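Local atomic coordinates of cellulosomal scaffoldin (Bacteroides cellulosolvens, PDB entry 2Y3N), a protein that scaffolds the cellulosome, with a cohesin module that here holds the dockerin of a family-48 glycoside hydrolase, and as a whole probably binds cellulose. Residues E56-S61 and H82-G87; Q37-Y42 and S138-A143; T8-D13 and G168-K173; F74-M79 and F91-M96. All coordinates share one frame; numbering follows the deposited sequence.

Contact 1: E56-S61 and H82-G87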
loop_
_atom_site.group_PDB
_atom_site.type_symbol
_atom_site.label_atom_id
_atom_site.label_comp_id
_atom_site.label_asym_id
_atom_site.label_seq_id
_atom_site.Cartn_x
_atom_site.Cartn_y
_atom_site.Cartn_z
ATOM N N GLU C 56 5.393 18.160 -4.561
ATOM C CA GLU C 56 5.719 18.675 -3.227
ATOM C C GLU C 56 6.058 17.476 -2.371
ATOM O O GLU C 56 5.978 16.329 -2.841
ATOM C CB GLU C 56 4.553 19.474 -2.642
ATOM C CG GLU C 56 3.295 18.729 -2.528
ATOM C CD GLU C 56 2.131 19.670 -2.267
ATOM O OE1 GLU C 56 2.082 20.775 -2.866
ATOM O OE2 GLU C 56 1.292 19.295 -1.442
ATOM N N ALA C 57 6.504 17.730 -1.146
ATOM C CA ALA C 57 6.788 16.665 -0.172
ATOM C C ALA C 57 5.520 15.938 0.221
ATOM O O ALA C 57 4.424 16.509 0.125
ATOM C CB ALA C 57 7.478 17.281 1.109
ATOM N N TYR C 58 5.648 14.690 0.675
ATOM C CA TYR C 58 4.520 13.961 1.243
ATOM C C TYR C 58 4.070 14.650 2.516
ATOM O O TYR C 58 4.872 15.267 3.209
ATOM C CB TYR C 58 4.913 12.509 1.604
ATOM C CG TYR C 58 4.822 11.446 0.498
ATOM C CD1 TYR C 58 5.156 11.710 -0.841
ATOM C CD2 TYR C 58 4.330 10.163 0.812
ATOM C CE1 TYR C 58 5.023 10.708 -1.866
ATOM C CE2 TYR C 58 4.244 9.177 -0.165
ATOM C CZ TYR C 58 4.580 9.437 -1.472
ATOM O OH TYR C 58 4.441 8.382 -2.374
ATOM N N THR C 59 2.772 14.601 2.790
ATOM C CA THR C 59 2.261 14.756 4.140
ATOM C C THR C 59 1.946 13.306 4.618
ATOM O O THR C 59 2.089 12.334 3.837
ATOM C CB THR C 59 0.974 15.634 4.220
ATOM O OG1 THR C 59 -0.136 15.016 3.530
ATOM C CG2 THR C 59 1.234 17.072 3.687
ATOM N N ASP C 60 1.487 13.177 5.860
ATOM C CA ASP C 60 1.086 11.860 6.346
ATOM C C ASP C 60 -0.116 11.215 5.644
ATOM O O ASP C 60 -0.391 10.033 5.866
ATOM C CB ASP C 60 0.909 11.867 7.883
ATOM C CG ASP C 60 -0.029 12.947 8.371
ATOM O OD1 ASP C 60 -0.913 13.389 7.585
ATOM O OD2 ASP C 60 0.079 13.361 9.561
ATOM N N SER C 61 -0.827 11.948 4.781
ATOM C CA SER C 61 -1.952 11.373 4.130
ATOM C C SER C 61 -1.708 11.184 2.617
ATOM O O SER C 61 -2.611 10.791 1.916
ATOM C CB SER C 61 -3.179 12.241 4.352
ATOM O OG SER C 61 -3.331 12.441 5.747
ATOM N N HIS C 82 1.061 7.724 6.827
ATOM C CA HIS C 82 2.514 7.509 7.027
ATOM C C HIS C 82 3.041 7.949 8.353
ATOM O O HIS C 82 2.345 8.635 9.116
ATOM C CB HIS C 82 3.259 8.241 5.942
ATOM C CG HIS C 82 2.610 8.053 4.595
ATOM N ND1 HIS C 82 2.380 6.807 4.053
ATOM C CD2 HIS C 82 2.190 8.964 3.677
ATOM C CE1 HIS C 82 1.830 6.948 2.866
ATOM N NE2 HIS C 82 1.694 8.250 2.614
ATOM N N ASN C 83 4.261 7.480 8.632
ATOM C CA ASN C 83 5.094 8.022 9.671
ATOM C C ASN C 83 6.361 8.515 9.029
ATOM O O ASN C 83 7.368 7.818 9.002
ATOM C CB ASN C 83 5.423 6.957 10.725
ATOM C CG ASN C 83 6.111 7.531 11.926
ATOM O OD1 ASN C 83 6.876 8.525 11.844
ATOM N ND2 ASN C 83 5.873 6.908 13.061
ATOM N N LEU C 84 6.297 9.746 8.542
ATOM C CA LEU C 84 7.397 10.360 7.793
ATOM C C LEU C 84 8.631 10.665 8.619
ATOM O O LEU C 84 9.745 10.492 8.149
ATOM C CB LEU C 84 6.915 11.651 7.076
ATOM C CG LEU C 84 5.742 11.413 6.118
ATOM C CD1 LEU C 84 5.150 12.736 5.754
ATOM C CD2 LEU C 84 6.179 10.640 4.842
ATOM N N SER C 85 8.461 11.055 9.878
ATOM C CA SER C 85 9.625 11.285 10.674
ATOM C C SER C 85 10.469 10.009 10.877
ATOM O O SER C 85 11.687 10.098 11.053
ATOM C CB SER C 85 9.224 11.989 12.024
ATOM O OG SER C 85 8.355 11.156 12.767
ATOM N N GLN C 86 9.816 8.837 10.857
ATOM C CA GLN C 86 10.478 7.533 11.008
ATOM C C GLN C 86 10.751 6.760 9.709
ATOM O O GLN C 86 11.354 5.702 9.758
ATOM C CB GLN C 86 9.699 6.643 11.959
ATOM C CG GLN C 86 10.117 6.849 13.329
ATOM C CD GLN C 86 9.518 8.077 13.905
ATOM O OE1 GLN C 86 10.217 9.053 14.219
ATOM N NE2 GLN C 86 8.193 8.062 14.037
ATOM N N GLY C 87 10.409 7.324 8.570
ATOM C CA GLY C 87 10.679 6.658 7.291
ATOM C C GLY C 87 9.750 5.505 6.954
ATOM O O GLY C 87 10.175 4.547 6.342
#
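H82 and L84, in the loop of the hairpin formed by strands 76-80 and 88-95, pack against Y58, T59 and D60 near one edge of the cohesin beta-sandwich. The loop's turn is an Asx motif: N83 OD1 accepts the backbone N of Q86, three residues on, beside a weak bond from Q86 N to N83 O. Across the contact a single backbone hydrogen bond sets the spacing, H82 N to D60 O at 2.9 Å, with 158° at the hydrogen. The imidazole lies alongside the T59-D60 backbone. H82 CD2 is 3.4 Å from T59 O, which sits in the ring plane at the edge, and H82 NE2 is 3.7 Å from Y58 CD2. The two rings meet obliquely, with centroids 5.5 Å apart and planes at 39°. Histidine suits the place because both ring nitrogens are used: NE2 donates to the carbonyl of T62, and ND1 accepts from the backbone N of N90. Between them, these bonds fix the ring's rotation and satisfy two buried polar atoms. Y58 supplies the apolar counterpart, its side chain resting also on P49, P64 and L89. L84 turns toward it with CG opposite its own carbonyl carbon (chi1 -58°), and the two methyls divide the work. L84 CD2 approaches Y58 CB at 3.9 Å, whereas L84 CD1 presses on the main chain, 3.6 Å from Y58 O and 3.4 Å from T59 C.

Contact 2: Q37-Y42 and S138-A143; sequences QFNIKY and SSMNNA
M140 enters between Q37 and N39 in a buried side-chain contact, where the loop after strand 129-134 folds over strand 33-41. The thioether does most of the touching: M140 SD stands 3.7 Å from Q37 CG and 3.4 Å from N39 CG, and its side chain runs against both partners from the opposite direction. A nearly eclipsed last torsion (chi3 -11°) curls the methyl back, so that M140 CE comes 3.8 Å from N39 CB. Methionine fits here because a long, flexible, apolar chain can fill the gap between Q37 and N39. The alternation of the strand decides which residues take part. In this sheet of the cohesin sandwich Q37 and N39 turn to the loop, whereas F38 and I40 turn the other way, to I25 and F91 in the hydrophobic core. On the loop side, M140 begins a type I beta turn closed by A143 N to M140 O at 3.1 Å. At the Q37-S139 side the contact becomes polar, through a water that accepts from Q37 NE2 at 2.8 Å and is hydrogen-bonded to S139 OG at 2.8 Å. Q37 NE2 also meets N90 OD1, while Q37 OE1 takes the backbone N of M17 in the dockerin-bearing chain of the family-48 hydrolase. N16 of that same chain reaches S139 O through its ND2.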
loop_
_atom_site.group_PDB
_atom_site.type_symbol
_atom_site.label_atom_id
_atom_site.label_comp_id
_atom_site.label_asym_id
_atom_site.label_seq_id
_atom_site.Cartn_x
_atom_site.Cartn_y
_atom_site.Cartn_z
ATOM N N GLN C 37 -2.167 -3.603 0.860
ATOM C CA GLN C 37 -1.659 -2.534 1.723
ATOM C C GLN C 37 -0.186 -2.867 1.874
ATOM O O GLN C 37 0.161 -4.039 2.010
ATOM C CB GLN C 37 -2.378 -2.523 3.075
ATOM C CG GLN C 37 -1.564 -1.841 4.228
ATOM C CD GLN C 37 -2.367 -1.731 5.523
ATOM O OE1 GLN C 37 -3.308 -2.510 5.754
ATOM N NE2 GLN C 37 -1.995 -0.756 6.384
ATOM N N PHE C 38 0.644 -1.823 1.869
ATOM C CA PHE C 38 2.072 -1.967 2.079
ATOM C C PHE C 38 2.498 -1.137 3.284
ATOM O O PHE C 38 1.918 -0.094 3.497
ATOM C CB PHE C 38 2.886 -1.445 0.861
ATOM C CG PHE C 38 2.658 -2.239 -0.422
ATOM C CD1 PHE C 38 2.590 -3.631 -0.399
ATOM C CD2 PHE C 38 2.517 -1.570 -1.631
ATOM C CE1 PHE C 38 2.380 -4.361 -1.537
ATOM C CE2 PHE C 38 2.256 -2.334 -2.856
ATOM C CZ PHE C 38 2.217 -3.717 -2.776
ATOM N N ASN C 39 3.518 -1.631 4.019
ATOM C CA ASN C 39 4.366 -0.831 4.835
ATOM C C ASN C 39 5.783 -0.865 4.272
ATOM O O ASN C 39 6.371 -1.929 4.183
ATOM C CB ASN C 39 4.356 -1.343 6.277
ATOM C CG ASN C 39 3.055 -0.983 7.039
ATOM O OD1 ASN C 39 2.101 -0.385 6.475
ATOM N ND2 ASN C 39 3.034 -1.301 8.330
ATOM N N ILE C 40 6.318 0.333 3.972
ATOM C CA ILE C 40 7.563 0.505 3.275
ATOM C C ILE C 40 8.484 1.453 4.080
ATOM O O ILE C 40 8.157 2.625 4.297
ATOM C CB ILE C 40 7.346 1.066 1.808
ATOM C CG1 ILE C 40 6.451 0.116 1.004
ATOM C CG2 ILE C 40 8.711 1.191 1.118
ATOM C CD1 ILE C 40 6.132 0.676 -0.481
ATOM N N LYS C 41 9.589 0.889 4.568
ATOM C CA LYS C 41 10.567 1.637 5.320
ATOM C C LYS C 41 11.598 2.192 4.338
ATOM O O LYS C 41 12.130 1.430 3.463
ATOM C CB LYS C 41 11.274 0.691 6.322
ATOM C CG LYS C 41 12.593 1.346 6.933
ATOM C CD LYS C 41 12.247 1.854 8.321
ATOM C CE LYS C 41 13.338 2.744 8.968
ATOM N NZ LYS C 41 13.354 4.200 8.458
ATOM N N TYR C 42 11.888 3.482 4.440
ATOM C CA TYR C 42 12.998 4.103 3.705
ATOM C C TYR C 42 13.910 4.904 4.677
ATOM O O TYR C 42 13.546 5.203 5.802
ATOM C CB TYR C 42 12.508 5.045 2.569
ATOM C CG TYR C 42 11.672 6.154 3.144
ATOM C CD1 TYR C 42 10.290 5.958 3.360
ATOM C CD2 TYR C 42 12.235 7.422 3.453
ATOM C CE1 TYR C 42 9.475 6.992 3.962
ATOM C CE2 TYR C 42 11.407 8.483 4.050
ATOM C CZ TYR C 42 10.046 8.222 4.270
ATOM O OH TYR C 42 9.212 9.169 4.823
ATOM N N SER C 138 3.646 -1.040 12.921
ATOM C CA SER C 138 2.879 -1.490 14.095
ATOM C C SER C 138 1.431 -1.803 13.726
ATOM O O SER C 138 0.768 -2.587 14.401
ATOM C CB SER C 138 2.972 -0.434 15.204
ATOM O OG SER C 138 2.354 0.749 14.696
ATOM N N SER C 139 0.924 -1.273 12.632
ATOM C CA SER C 139 -0.484 -1.585 12.298
ATOM C C SER C 139 -0.600 -2.783 11.296
ATOM O O SER C 139 -1.718 -3.194 10.899
ATOM C CB SER C 139 -1.179 -0.347 11.722
ATOM O OG SER C 139 -0.756 -0.145 10.368
ATOM N N MET C 140 0.536 -3.373 10.942
ATOM C CA MET C 140 0.531 -4.612 10.145
ATOM C C MET C 140 1.207 -5.733 10.910
ATOM O O MET C 140 1.952 -6.519 10.349
ATOM C CB MET C 140 1.217 -4.390 8.801
ATOM C CG MET C 140 0.463 -3.413 7.873
ATOM S SD MET C 140 1.032 -3.610 6.136
ATOM C CE MET C 140 2.393 -4.597 6.536
ATOM N N ASN C 141 0.952 -5.807 12.203
ATOM C CA ASN C 141 1.683 -6.754 13.055
ATOM C C ASN C 141 1.366 -8.218 12.679
ATOM O O ASN C 141 2.187 -9.117 12.944
ATOM C CB ASN C 141 1.380 -6.451 14.535
ATOM C CG ASN C 141 -0.117 -6.443 14.831
ATOM O OD1 ASN C 141 -0.947 -6.695 13.936
ATOM N ND2 ASN C 141 -0.474 -6.180 16.101
ATOM N N ASN C 142 0.220 -8.428 12.014
ATOM C CA ASN C 142 -0.254 -9.763 11.594
ATOM C C ASN C 142 0.239 -10.211 10.197
ATOM O O ASN C 142 -0.111 -11.309 9.727
ATOM C CB ASN C 142 -1.792 -9.800 11.567
ATOM C CG ASN C 142 -2.372 -9.484 10.159
ATOM O OD1 ASN C 142 -2.219 -8.350 9.646
ATOM N ND2 ASN C 142 -3.032 -10.489 9.528
ATOM N N ALA C 143 0.981 -9.342 9.512
ATOM C CA ALA C 143 1.279 -9.546 8.109
ATOM C C ALA C 143 2.664 -10.184 7.981
ATOM O O ALA C 143 3.382 -10.286 8.966
ATOM C CB ALA C 143 1.212 -8.208 7.359
HETATM O O HOH W 1 -2.962 0.459 8.757
#

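Contact 3: T8-D13 and G168-K173; sequences TAIDND and GLIYPK
The chain leaving strand 4-10 turns at D13 to meet strand 169-172, and Y171 N donates to D13 O at a short 2.6 Å, nearly in line with the carbonyl (165° at the oxygen). The same oxygen has I170 CA at 3.4 Å in a CA-H...O contact. This bond begins the parallel pairing of strand 14-15 with the C-terminal strand, which Y171 continues with V15. Side-chain contacts are few. D13 crosses the Y171 ring with its carboxylate plane perpendicular to it, D13 OD2 lying 3.9 Å from Y171 CD2. With CG lying between the backbone N and the carbonyl carbon (chi1 70°), the D13 carboxylate can share a water with the strand, the water donating to D13 OD2 at 3.0 Å and to L169 O at 2.6 Å. Aspartate suits this partly exposed turn, since its charge can stay hydrated. The apolar part is a single methyl contact, I10 CD1 to I170 CG2 at 3.8 Å, the two chains crossing at about a right angle. Both isoleucines, beta-branched and well suited to strands, extend inward to neighbours such as L131 and I129. The one direct polar link is thus between main-chain atoms, with the side chains adding a water bridge and a methyl contact.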
loop_
_atom_site.group_PDB
_atom_site.type_symbol
_atom_site.label_atom_id
_atom_site.label_comp_id
_atom_site.label_asym_id
_atom_site.label_seq_id
_atom_site.Cartn_x
_atom_site.Cartn_y
_atom_site.Cartn_z
ATOM N N THR C 8 9.207 -5.090 -7.590
ATOM C CA THR C 8 9.394 -3.714 -7.896
ATOM C C THR C 8 10.495 -3.476 -8.913
ATOM O O THR C 8 11.323 -4.352 -9.217
ATOM C CB THR C 8 9.727 -2.939 -6.619
ATOM O OG1 THR C 8 11.080 -3.181 -6.292
ATOM C CG2 THR C 8 8.779 -3.329 -5.482
ATOM N N ALA C 9 10.511 -2.250 -9.388
ATOM C CA ALA C 9 11.467 -1.811 -10.414
ATOM C C ALA C 9 11.672 -0.297 -10.326
ATOM O O ALA C 9 10.760 0.471 -9.939
ATOM C CB ALA C 9 10.973 -2.206 -11.830
ATOM N N ILE C 10 12.905 0.103 -10.590
ATOM C CA ILE C 10 13.243 1.519 -10.725
ATOM C C ILE C 10 13.759 1.855 -12.117
ATOM O O ILE C 10 14.289 0.961 -12.859
ATOM C CB ILE C 10 14.248 1.975 -9.659
ATOM C CG1 ILE C 10 15.545 1.153 -9.780
ATOM C CG2 ILE C 10 13.559 1.895 -8.253
ATOM C CD1 ILE C 10 16.792 1.642 -8.976
ATOM N N ASP C 11 13.584 3.133 -12.449
ATOM C CA ASP C 11 13.915 3.693 -13.739
ATOM C C ASP C 11 15.433 3.965 -13.865
ATOM O O ASP C 11 16.012 3.845 -14.967
ATOM C CB ASP C 11 13.075 4.958 -14.039
ATOM C CG ASP C 11 12.812 5.869 -12.810
ATOM O OD1 ASP C 11 13.196 5.586 -11.628
ATOM O OD2 ASP C 11 12.210 6.958 -13.072
ATOM N N ASN C 12 16.068 4.307 -12.745
ATOM C CA ASN C 12 17.532 4.430 -12.719
ATOM C C ASN C 12 18.147 4.105 -11.347
ATOM O O ASN C 12 17.621 4.543 -10.343
ATOM C CB ASN C 12 17.885 5.858 -13.138
ATOM C CG ASN C 12 19.172 5.917 -13.891
ATOM O OD1 ASN C 12 20.238 5.447 -13.423
ATOM N ND2 ASN C 12 19.098 6.469 -15.097
ATOM N N ASP C 13 19.255 3.363 -11.278
ATOM C CA ASP C 13 19.903 3.107 -9.973
ATOM C C ASP C 13 21.118 3.957 -9.608
ATOM O O ASP C 13 21.741 3.737 -8.551
ATOM C CB ASP C 13 20.231 1.638 -9.755
ATOM C CG ASP C 13 21.371 1.134 -10.656
ATOM O OD1 ASP C 13 21.724 1.778 -11.678
ATOM O OD2 ASP C 13 21.914 0.082 -10.274
ATOM N N GLY C 168 16.000 -3.389 -4.680
ATOM C CA GLY C 168 17.467 -3.457 -4.632
ATOM C C GLY C 168 18.077 -2.134 -4.228
ATOM O O GLY C 168 17.469 -1.293 -3.548
ATOM N N LEU C 169 19.312 -1.948 -4.642
ATOM C CA LEU C 169 20.102 -0.847 -4.204
ATOM C C LEU C 169 20.066 0.259 -5.199
ATOM O O LEU C 169 19.963 0.015 -6.407
ATOM C CB LEU C 169 21.575 -1.267 -3.955
ATOM C CG LEU C 169 21.850 -2.456 -3.001
ATOM C CD1 LEU C 169 23.155 -3.078 -3.344
ATOM C CD2 LEU C 169 21.913 -2.030 -1.576
ATOM N N ILE C 170 20.219 1.471 -4.669
ATOM C CA ILE C 170 20.625 2.657 -5.480
ATOM C C ILE C 170 22.056 3.141 -5.135
ATOM O O ILE C 170 22.541 2.867 -4.017
ATOM C CB ILE C 170 19.608 3.817 -5.381
ATOM C CG1 ILE C 170 19.459 4.252 -3.896
ATOM C CG2 ILE C 170 18.205 3.301 -5.923
ATOM C CD1 ILE C 170 18.956 5.663 -3.698
ATOM N N TYR C 171 22.711 3.833 -6.095
ATOM C CA TYR C 171 24.108 4.281 -5.936
ATOM C C TYR C 171 24.233 5.736 -6.335
ATOM O O TYR C 171 23.367 6.247 -7.070
ATOM C CB TYR C 171 25.027 3.426 -6.842
ATOM C CG TYR C 171 24.983 1.951 -6.541
ATOM C CD1 TYR C 171 25.836 1.410 -5.573
ATOM C CD2 TYR C 171 24.098 1.079 -7.241
ATOM C CE1 TYR C 171 25.820 0.070 -5.310
ATOM C CE2 TYR C 171 24.099 -0.303 -6.984
ATOM C CZ TYR C 171 24.951 -0.778 -6.020
ATOM O OH TYR C 171 24.953 -2.115 -5.736
ATOM N N PRO C 172 25.278 6.425 -5.855
ATOM C CA PRO C 172 25.464 7.813 -6.221
ATOM C C PRO C 172 25.930 7.891 -7.690
ATOM O O PRO C 172 26.624 6.984 -8.158
ATOM C CB PRO C 172 26.589 8.241 -5.258
ATOM C CG PRO C 172 27.393 7.002 -5.085
ATOM C CD PRO C 172 26.392 5.940 -4.974
ATOM N N LYS C 173 25.550 8.928 -8.412
ATOM C CA LYS C 173 25.828 8.985 -9.859
ATOM C C LYS C 173 27.260 8.583 -10.283
ATOM O O LYS C 173 28.246 9.324 -10.085
ATOM C CB LYS C 173 25.488 10.374 -10.400
ATOM C CG LYS C 173 24.131 10.442 -11.046
ATOM C CD LYS C 173 24.307 10.588 -12.553
ATOM C CE LYS C 173 22.976 10.526 -13.269
ATOM N NZ LYS C 173 22.015 11.556 -12.762
HETATM O O HOH W 2 20.740 -1.727 -8.128
#

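Contact 4: F74-M79 and F91-M96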
loop_
_atom_site.group_PDB
_atom_site.type_symbol
_atom_site.label_atom_id
_atom_site.label_comp_id
_atom_site.label_asym_id
_atom_site.label_seq_id
_atom_site.Cartn_x
_atom_site.Cartn_y
_atom_site.Cartn_z
ATOM N N PHE C 74 -15.057 0.338 -9.440
ATOM C CA PHE C 74 -15.668 -0.555 -8.468
ATOM C C PHE C 74 -15.490 0.070 -7.069
ATOM O O PHE C 74 -15.111 -0.603 -6.112
ATOM C CB PHE C 74 -15.075 -1.991 -8.577
ATOM C CG PHE C 74 -15.135 -2.564 -9.974
ATOM C CD1 PHE C 74 -16.370 -2.772 -10.621
ATOM C CD2 PHE C 74 -13.981 -2.858 -10.666
ATOM C CE1 PHE C 74 -16.392 -3.294 -11.894
ATOM C CE2 PHE C 74 -14.020 -3.371 -11.955
ATOM C CZ PHE C 74 -15.210 -3.543 -12.571
ATOM N N ASN C 75 -15.827 1.346 -6.974
ATOM C CA ASN C 75 -15.547 2.194 -5.775
ATOM C C ASN C 75 -14.090 2.026 -5.293
ATOM O O ASN C 75 -13.819 1.544 -4.130
ATOM C CB ASN C 75 -16.533 1.937 -4.636
ATOM C CG ASN C 75 -17.949 2.341 -4.975
ATOM O OD1 ASN C 75 -18.476 3.296 -4.391
ATOM N ND2 ASN C 75 -18.585 1.619 -5.880
ATOM N N ALA C 76 -13.171 2.354 -6.181
ATOM C CA ALA C 76 -11.695 2.160 -5.922
ATOM C C ALA C 76 -11.278 3.202 -4.913
ATOM O O ALA C 76 -11.414 4.410 -5.177
ATOM C CB ALA C 76 -10.887 2.275 -7.176
ATOM N N THR C 77 -10.815 2.757 -3.731
ATOM C CA THR C 77 -10.647 3.692 -2.604
ATOM C C THR C 77 -9.211 3.601 -2.019
ATOM O O THR C 77 -8.652 2.491 -1.945
ATOM C CB THR C 77 -11.661 3.364 -1.523
ATOM O OG1 THR C 77 -12.992 3.239 -2.104
ATOM C CG2 THR C 77 -11.681 4.464 -0.430
ATOM N N ASP C 78 -8.655 4.764 -1.630
ATOM C CA ASP C 78 -7.276 4.810 -1.058
ATOM C C ASP C 78 -7.281 4.879 0.431
ATOM O O ASP C 78 -8.243 5.375 1.057
ATOM C CB ASP C 78 -6.506 6.039 -1.615
ATOM C CG ASP C 78 -6.342 5.996 -3.090
ATOM O OD1 ASP C 78 -6.214 4.893 -3.614
ATOM O OD2 ASP C 78 -6.348 7.078 -3.717
ATOM N N MET C 79 -6.195 4.386 1.037
ATOM C CA MET C 79 -5.953 4.536 2.475
ATOM C C MET C 79 -4.473 4.928 2.622
ATOM O O MET C 79 -3.601 4.349 1.987
ATOM C CB MET C 79 -6.203 3.228 3.231
ATOM C CG MET C 79 -7.727 2.738 3.232
ATOM S SD MET C 79 -8.764 3.570 4.510
ATOM C CE MET C 79 -10.343 3.310 3.663
ATOM N N PHE C 91 0.246 2.576 3.126
ATOM C CA PHE C 91 -0.827 2.965 2.221
ATOM C C PHE C 91 -1.479 1.775 1.542
ATOM O O PHE C 91 -0.887 0.699 1.445
ATOM C CB PHE C 91 -0.306 3.946 1.167
ATOM C CG PHE C 91 0.816 3.396 0.331
ATOM C CD1 PHE C 91 0.550 2.681 -0.824
ATOM C CD2 PHE C 91 2.134 3.596 0.700
ATOM C CE1 PHE C 91 1.578 2.174 -1.595
ATOM C CE2 PHE C 91 3.168 3.092 -0.067
ATOM C CZ PHE C 91 2.889 2.380 -1.215
ATOM N N GLY C 92 -2.599 1.902 1.013
ATOM C CA GLY C 92 -3.172 0.835 0.238
ATOM C C GLY C 92 -4.345 1.339 -0.571
ATOM O O GLY C 92 -4.816 2.450 -0.374
ATOM N N ARG C 93 -4.821 0.464 -1.461
ATOM C CA ARG C 93 -5.980 0.754 -2.298
ATOM C C ARG C 93 -6.755 -0.537 -2.502
ATOM O O ARG C 93 -6.167 -1.616 -2.639
ATOM C CB ARG C 93 -5.519 1.288 -3.626
ATOM C CG ARG C 93 -6.616 1.754 -4.622
ATOM C CD ARG C 93 -5.937 2.418 -5.778
ATOM N NE ARG C 93 -6.832 2.797 -6.865
ATOM C CZ ARG C 93 -7.575 3.897 -6.931
ATOM N NH1 ARG C 93 -7.696 4.676 -5.885
ATOM N NH2 ARG C 93 -8.321 4.154 -8.026
ATOM N N LEU C 94 -8.065 -0.414 -2.653
ATOM C CA LEU C 94 -8.883 -1.546 -2.863
ATOM C C LEU C 94 -10.122 -1.228 -3.692
ATOM O O LEU C 94 -10.523 -0.054 -3.785
ATOM C CB LEU C 94 -9.270 -2.224 -1.541
ATOM C CG LEU C 94 -10.475 -1.665 -0.805
ATOM C CD1 LEU C 94 -10.937 -2.715 0.254
ATOM C CD2 LEU C 94 -10.177 -0.305 -0.198
ATOM N N TYR C 95 -10.645 -2.238 -4.389
ATOM C CA TYR C 95 -12.040 -2.084 -4.964
ATOM C C TYR C 95 -12.973 -2.336 -3.813
ATOM O O TYR C 95 -12.974 -3.441 -3.213
ATOM C CB TYR C 95 -12.222 -3.061 -6.093
ATOM C CG TYR C 95 -11.517 -2.728 -7.358
ATOM C CD1 TYR C 95 -11.453 -1.400 -7.837
ATOM C CD2 TYR C 95 -10.975 -3.758 -8.155
ATOM C CE1 TYR C 95 -10.889 -1.111 -9.062
ATOM C CE2 TYR C 95 -10.411 -3.474 -9.380
ATOM C CZ TYR C 95 -10.385 -2.160 -9.831
ATOM O OH TYR C 95 -9.829 -1.899 -11.014
ATOM N N MET C 96 -13.665 -1.295 -3.345
ATOM C CA MET C 96 -14.554 -1.465 -2.245
ATOM C C MET C 96 -15.817 -2.224 -2.657
ATOM O O MET C 96 -16.374 -2.999 -1.854
ATOM C CB MET C 96 -14.963 -0.122 -1.647
ATOM C CG MET C 96 -15.541 -0.257 -0.338
ATOM S SD MET C 96 -14.202 -0.080 0.810
ATOM C CE MET C 96 -14.025 1.687 0.807
#
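The Y95 ring takes the edge of F74 on one face in a T-shaped pair with planes at 89°, F74 CD2 standing 3.7 Å above its centre, and has A76 at its edge, A76 CB lying 3.8 Å from Y95 CD1. That methyl also lies over one face of the R93 guanidinium, A76 CB being 3.3 Å from R93 NH2; a small residue fits between the two flat groups. At the guanidinium edge, in its plane, is D78: R93 NH1 reaches D78 OD1 at 2.7 Å in a salt bridge, though from above the carboxylate plane. R93 gets there extended as far as NE, with CG trans to its backbone N (chi1 -176°). Y66 serves both partners, bonding D78 OD2 and giving the arginine a cation-pi neighbour, while Y95 OH holds E108. On the other side of the sheet, T77 OG1 touches M96 CE at 3.5 Å and bonds N75 O, which takes M96 N from the opposite face. Main-chain pairs, such as T77 N to L94 O at 2.8 Å, join strands 76-79 and 91-95 at 164°. M79, L94 and M96 offer apolar side chains to the dockerin chain, whose S50 bonds N75. This is an antiparallel beta hairpin in the dockerin-binding sheet of a cohesin.

Overall arrangement
Contacts 1 and 4 share one hairpin: contact 1 packs 56-61 against its loop, contact 4 pairs its strands, and they touch where H82 CE1 meets F91 CD2. Contact 2 joins the adjacent strand, F38 bonding F91 through the backbone, and also meets contact 1, where G87 pairs with Y42. Contact 2 is wholly buried, contacts 1 and 4 partly, and contact 3 lies at the surface, its centre about 28 Å from that of contact 4. Chemistry follows place: a sulfur among amides in contact 2, a regular ladder with a salt bridge in contact 4, single backbone bonds in contacts 1 and 3, with ring and leucine packing added in contact 1 and a water bridge in contact 3. The dockerin chain reaches only contacts 2 and 4.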